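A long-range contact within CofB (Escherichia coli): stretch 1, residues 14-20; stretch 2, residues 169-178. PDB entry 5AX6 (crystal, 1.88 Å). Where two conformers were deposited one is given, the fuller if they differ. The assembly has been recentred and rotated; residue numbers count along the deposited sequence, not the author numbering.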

ATOM      1  N   LEU A  14      35.481 -11.696   4.278  1.00 24.52           N
ATOM      2  CA  LEU A  14      35.695 -12.349   2.989  1.00 25.36           C
ATOM      3  C   LEU A  14      34.411 -12.367   2.151  1.00 25.71           C
ATOM      4  O   LEU A  14      34.425 -12.019   0.965  1.00 23.19           O
ATOM      5  CB  LEU A  14      36.216 -13.772   3.196  1.00 26.56           C
ATOM      6  CG  LEU A  14      37.687 -13.861   3.609  1.00 26.96           C
ATOM      7  CD1 LEU A  14      38.036 -15.271   4.092  1.00 26.48           C
ATOM      8  CD2 LEU A  14      38.612 -13.437   2.452  1.00 25.04           C
ATOM      9  N   ILE A  15      33.304 -12.771   2.764  1.00 22.61           N
ATOM     10  CA  ILE A  15      32.026 -12.806   2.064  1.00 20.56           C
ATOM     11  C   ILE A  15      31.569 -11.410   1.632  1.00 20.56           C
ATOM     12  O   ILE A  15      30.966 -11.245   0.570  1.00 21.12           O
ATOM     13  CB  ILE A  15      30.932 -13.442   2.932  1.00 23.40           C
ATOM     14  CG1 ILE A  15      31.135 -14.954   3.016  1.00 31.22           C
ATOM     15  CG2 ILE A  15      29.546 -13.099   2.401  1.00 24.07           C
ATOM     16  CD1 ILE A  15      31.744 -15.559   1.779  1.00 34.97           C
ATOM     17  N   SER A  16      31.849 -10.398   2.442  1.00 20.31           N
ATOM     18  CA  SER A  16      31.471  -9.043   2.059  0.60 23.95           C
ATOM     19  C   SER A  16      32.207  -8.602   0.803  1.00 20.23           C
ATOM     20  O   SER A  16      31.608  -7.980  -0.081  1.00 20.04           O
ATOM     21  CB  SER A  16      31.746  -8.046   3.180  0.60 25.54           C
ATOM     22  OG  SER A  16      31.253  -6.770   2.807  0.60 28.89           O
ATOM     23  N   GLU A  17      33.496  -8.916   0.731  1.00 20.84           N
ATOM     24  CA  GLU A  17      34.309  -8.610  -0.440  1.00 16.66           C
ATOM     25  C   GLU A  17      33.748  -9.344  -1.652  1.00 20.61           C
ATOM     26  O   GLU A  17      33.519  -8.756  -2.709  1.00 17.87           O
ATOM     27  CB  GLU A  17      35.773  -9.016  -0.214  1.00 18.98           C
ATOM     28  CG  GLU A  17      36.509  -8.250   0.884  1.00 22.87           C
ATOM     29  CD  GLU A  17      37.016  -6.886   0.429  1.00 28.02           C
ATOM     30  OE1 GLU A  17      38.152  -6.809  -0.102  1.00 25.84           O
ATOM     31  OE2 GLU A  17      36.284  -5.887   0.613  1.00 23.85           O
ATOM     32  N   ILE A  18      33.539 -10.642  -1.481  1.00 19.74           N
ATOM     33  CA  ILE A  18      33.017 -11.499  -2.548  1.00 18.89           C
ATOM     34  C   ILE A  18      31.668 -10.995  -3.063  1.00 16.34           C
ATOM     35  O   ILE A  18      31.489 -10.823  -4.266  1.00 17.76           O
ATOM     36  CB  ILE A  18      32.911 -12.954  -2.048  1.00 18.07           C
ATOM     37  CG1 ILE A  18      34.316 -13.577  -1.976  1.00 18.94           C
ATOM     38  CG2 ILE A  18      31.987 -13.777  -2.928  1.00 20.13           C
ATOM     39  CD1 ILE A  18      34.365 -14.861  -1.156  1.00 23.66           C
ATOM     40  N   ALA A  19      30.731 -10.716  -2.157  1.00 17.39           N
ATOM     41  CA  ALA A  19      29.398 -10.282  -2.568  1.00 19.95           C
ATOM     42  C   ALA A  19      29.454  -8.967  -3.337  1.00 20.99           C
ATOM     43  O   ALA A  19      28.709  -8.760  -4.300  1.00 19.90           O
ATOM     44  CB  ALA A  19      28.473 -10.134  -1.350  1.00 21.14           C
ATOM     45  N   GLY A  20      30.329  -8.068  -2.900  1.00 19.77           N
ATOM     46  CA  GLY A  20      30.470  -6.784  -3.566  1.00 21.21           C
ATOM     47  C   GLY A  20      31.031  -6.895  -4.969  1.00 16.90           C
ATOM     48  O   GLY A  20      30.539  -6.244  -5.899  1.00 19.49           O
ATOM     49  N   ALA A 169      28.451 -17.266   6.660  1.00 32.51           N
ATOM     50  CA  ALA A 169      28.511 -15.871   6.243  1.00 31.37           C
ATOM     51  C   ALA A 169      27.778 -15.673   4.913  1.00 28.33           C
ATOM     52  O   ALA A 169      27.103 -14.659   4.702  1.00 26.54           O
ATOM     53  CB  ALA A 169      29.949 -15.418   6.141  1.00 27.47           C
ATOM     54  N   ALA A 170      27.894 -16.656   4.024  1.00 25.25           N
ATOM     55  CA  ALA A 170      27.235 -16.573   2.731  1.00 24.43           C
ATOM     56  C   ALA A 170      25.717 -16.557   2.900  1.00 28.59           C
ATOM     57  O   ALA A 170      25.022 -15.797   2.230  1.00 26.46           O
ATOM     58  CB  ALA A 170      27.669 -17.724   1.829  1.00 25.40           C
ATOM     59  N   GLU A 171      25.191 -17.382   3.795  1.00 29.80           N
ATOM     60  CA  GLU A 171      23.743 -17.447   3.916  1.00 31.28           C
ATOM     61  C   GLU A 171      23.201 -16.159   4.529  1.00 37.02           C
ATOM     62  O   GLU A 171      22.052 -15.801   4.303  1.00 37.87           O
ATOM     63  CB  GLU A 171      23.299 -18.670   4.727  1.00 40.88           C
ATOM     64  CG  GLU A 171      24.167 -19.025   5.917  1.00 47.31           C
ATOM     65  CD  GLU A 171      23.565 -20.146   6.762  1.00 56.09           C
ATOM     66  OE1 GLU A 171      22.534 -19.899   7.428  1.00 57.51           O
ATOM     67  OE2 GLU A 171      24.118 -21.268   6.755  1.00 46.82           O
ATOM     68  N   GLN A 172      24.044 -15.450   5.274  1.00 34.94           N
ATOM     69  CA  GLN A 172      23.642 -14.177   5.869  1.00 38.42           C
ATOM     70  C   GLN A 172      23.676 -13.037   4.855  1.00 38.91           C
ATOM     71  O   GLN A 172      23.305 -11.909   5.168  1.00 35.22           O
ATOM     72  CB  GLN A 172      24.545 -13.837   7.061  1.00 39.60           C
ATOM     73  CG  GLN A 172      24.387 -14.776   8.246  1.00 43.05           C
ATOM     74  CD  GLN A 172      22.992 -14.723   8.830  1.00 50.84           C
ATOM     75  OE1 GLN A 172      22.489 -13.647   9.165  1.00 47.10           O
ATOM     76  NE2 GLN A 172      22.347 -15.882   8.932  1.00 53.77           N
ATOM     77  N   HIS A 173      24.117 -13.339   3.638  1.00 30.57           N
ATOM     78  CA  HIS A 173      24.356 -12.306   2.642  1.00 26.80           C
ATOM     79  C   HIS A 173      23.641 -12.593   1.319  1.00 29.82           C
ATOM     80  O   HIS A 173      23.913 -11.959   0.303  1.00 30.92           O
ATOM     81  CB  HIS A 173      25.863 -12.169   2.411  1.00 30.04           C
ATOM     82  CG  HIS A 173      26.313 -10.767   2.149  1.00 31.73           C
ATOM     83  ND1 HIS A 173      25.865 -10.032   1.076  1.00 34.02           N
ATOM     84  CD2 HIS A 173      27.183  -9.976   2.819  1.00 31.99           C
ATOM     85  CE1 HIS A 173      26.434  -8.838   1.098  1.00 32.10           C
ATOM     86  NE2 HIS A 173      27.237  -8.778   2.144  1.00 29.34           N
ATOM     87  N   SER A 174      22.728 -13.554   1.336  1.00 26.29           N
ATOM     88  CA  SER A 174      21.934 -13.892   0.151  1.00 30.89           C
ATOM     89  C   SER A 174      22.784 -14.355  -1.013  1.00 28.53           C
ATOM     90  O   SER A 174      22.479 -14.057  -2.164  1.00 32.89           O
ATOM     91  CB  SER A 174      21.088 -12.696  -0.297  1.00 35.33           C
ATOM     92  OG  SER A 174      20.116 -12.378   0.679  1.00 33.99           O
ATOM     93  N   ILE A 175      23.864 -15.061  -0.720  1.00 25.12           N
ATOM     94  CA  ILE A 175      24.642 -15.662  -1.791  1.00 23.54           C
ATOM     95  C   ILE A 175      24.978 -17.081  -1.415  1.00 25.32           C
ATOM     96  O   ILE A 175      24.869 -17.471  -0.256  1.00 26.02           O
ATOM     97  CB  ILE A 175      25.938 -14.895  -2.083  1.00 23.86           C
ATOM     98  CG1 ILE A 175      26.864 -14.930  -0.866  1.00 25.46           C
ATOM     99  CG2 ILE A 175      25.633 -13.472  -2.511  1.00 35.92           C
ATOM    100  CD1 ILE A 175      28.312 -14.641  -1.236  1.00 36.90           C
ATOM    101  N   SER A 176      25.398 -17.857  -2.403  1.00 23.11           N
ATOM    102  CA  SER A 176      25.733 -19.241  -2.156  1.00 23.85           C
ATOM    103  C   SER A 176      26.852 -19.649  -3.091  1.00 22.41           C
ATOM    104  O   SER A 176      27.118 -18.987  -4.094  1.00 21.55           O
ATOM    105  CB  SER A 176      24.508 -20.141  -2.343  1.00 25.15           C
ATOM    106  OG  SER A 176      24.032 -20.062  -3.672  1.00 25.92           O
ATOM    107  N   PHE A 177      27.527 -20.733  -2.751  1.00 19.62           N
ATOM    108  CA  PHE A 177      28.624 -21.192  -3.594  1.00 20.13           C
ATOM    109  C   PHE A 177      28.156 -22.253  -4.570  1.00 29.31           C
ATOM    110  O   PHE A 177      27.542 -23.239  -4.167  1.00 26.81           O
ATOM    111  CB  PHE A 177      29.752 -21.734  -2.734  1.00 23.51           C
ATOM    112  CG  PHE A 177      30.210 -20.774  -1.675  1.00 25.25           C
ATOM    113  CD1 PHE A 177      30.780 -19.559  -2.028  1.00 26.51           C
ATOM    114  CD2 PHE A 177      30.089 -21.094  -0.331  1.00 30.25           C
ATOM    115  CE1 PHE A 177      31.209 -18.670  -1.054  1.00 32.75           C
ATOM    116  CE2 PHE A 177      30.513 -20.213   0.647  1.00 28.88           C
ATOM    117  CZ  PHE A 177      31.070 -18.999   0.290  1.00 30.63           C
ATOM    118  N   LYS A 178      28.455 -22.046  -5.851  1.00 23.65           N
ATOM    119  CA  LYS A 178      28.168 -23.040  -6.875  1.00 27.57           C
ATOM    120  C   LYS A 178      28.939 -24.314  -6.543  1.00 26.14           C
ATOM    121  O   LYS A 178      28.408 -25.424  -6.615  1.00 28.15           O
ATOM    122  CB  LYS A 178      28.542 -22.509  -8.259  1.00 24.28           C
ATOM    123  CG  LYS A 178      28.141 -23.434  -9.405  1.00 29.11           C
ATOM    124  CD  LYS A 178      28.685 -22.929 -10.733  1.00 35.27           C
ATOM    125  CE  LYS A 178      28.284 -23.846 -11.877  1.00 36.97           C
ATOM    126  NZ  LYS A 178      26.869 -23.609 -12.250  1.00 49.89           N
TER

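Residues 14-20 form one piece of a longer helix, held by the usual i to i+4 hydrogen bonds: Ile-18 N to Leu-14 O at 2.9 Å, Ala-19 N to Ile-15 O at 2.8 Å, and Gly-20 N to Ser-16 O at 3.1 Å. The second stretch enters as the last turn of another helix, residues 169-171, and then leaves the helical path. The carbonyl of Ala-170 organizes this turn by accepting two hydrogen bonds, from His-173 N to Ala-170 O at 3.0 Å and from Ile-175 N to Ala-170 O at 3.3 Å. Ser-174, with positive phi and psi, lies within the bend, and the chain emerges extended at Ile-175 and Ser-176. The CA atoms come closest at Ile-15 CA and Ala-170 CA, 6.1 Å apart; farther along, Ala-19 CA is 7.2 Å from Ile-175 CA.

No hydrogen bond crosses between the stretches. The contact rests on side-chain packing, which buries 355 Å² in all. Ile-15 is its center, pointing toward the second stretch and losing the largest area to it. Its branched side chain can touch several neighbors at once. Ile-15 CG1 packs 3.4 Å from Ala-169 CB, a close approach that the small methyl of alanine accommodates. Ile-15 CG2 lies 3.8 Å from His-173 CB and 4.1 Å from Ile-175 CD1, while Ile-15 CD1, carried by a chi2 of -32° that falls between the usual wells, reaches the edge of the Phe-177 ring, 3.8 Å from Phe-177 CZ. The CA-to-CB bond of Phe-177 points sideways, but its long aromatic side chain brings the ring end nearer to the helix.

One turn on, Ala-19 also points toward the second stretch and meets the imidazole of His-173. Ala-19 CB sits over one ring face, 3.7 Å from the centroid of the His-173 ring and 26° off its normal, a CH-pi contact; the closest atoms are Ala-19 CB and His-173 CE1, at 3.4 Å. A methyl group suits this place because it is compact enough to lie close against the flat ring. Nearby, Ser-16 directs its CB away, so that its backbone approaches the imidazole instead, with Ser-16 CA 4.2 Å from His-173 NE2.

Ile-175 completes the apolar cluster. Ile-175 CD1 touches Ile-15 and also lies 4.1 Å from Ile-18 CG2, so one terminal methyl meets side chains three residues apart, close to one turn of the helix.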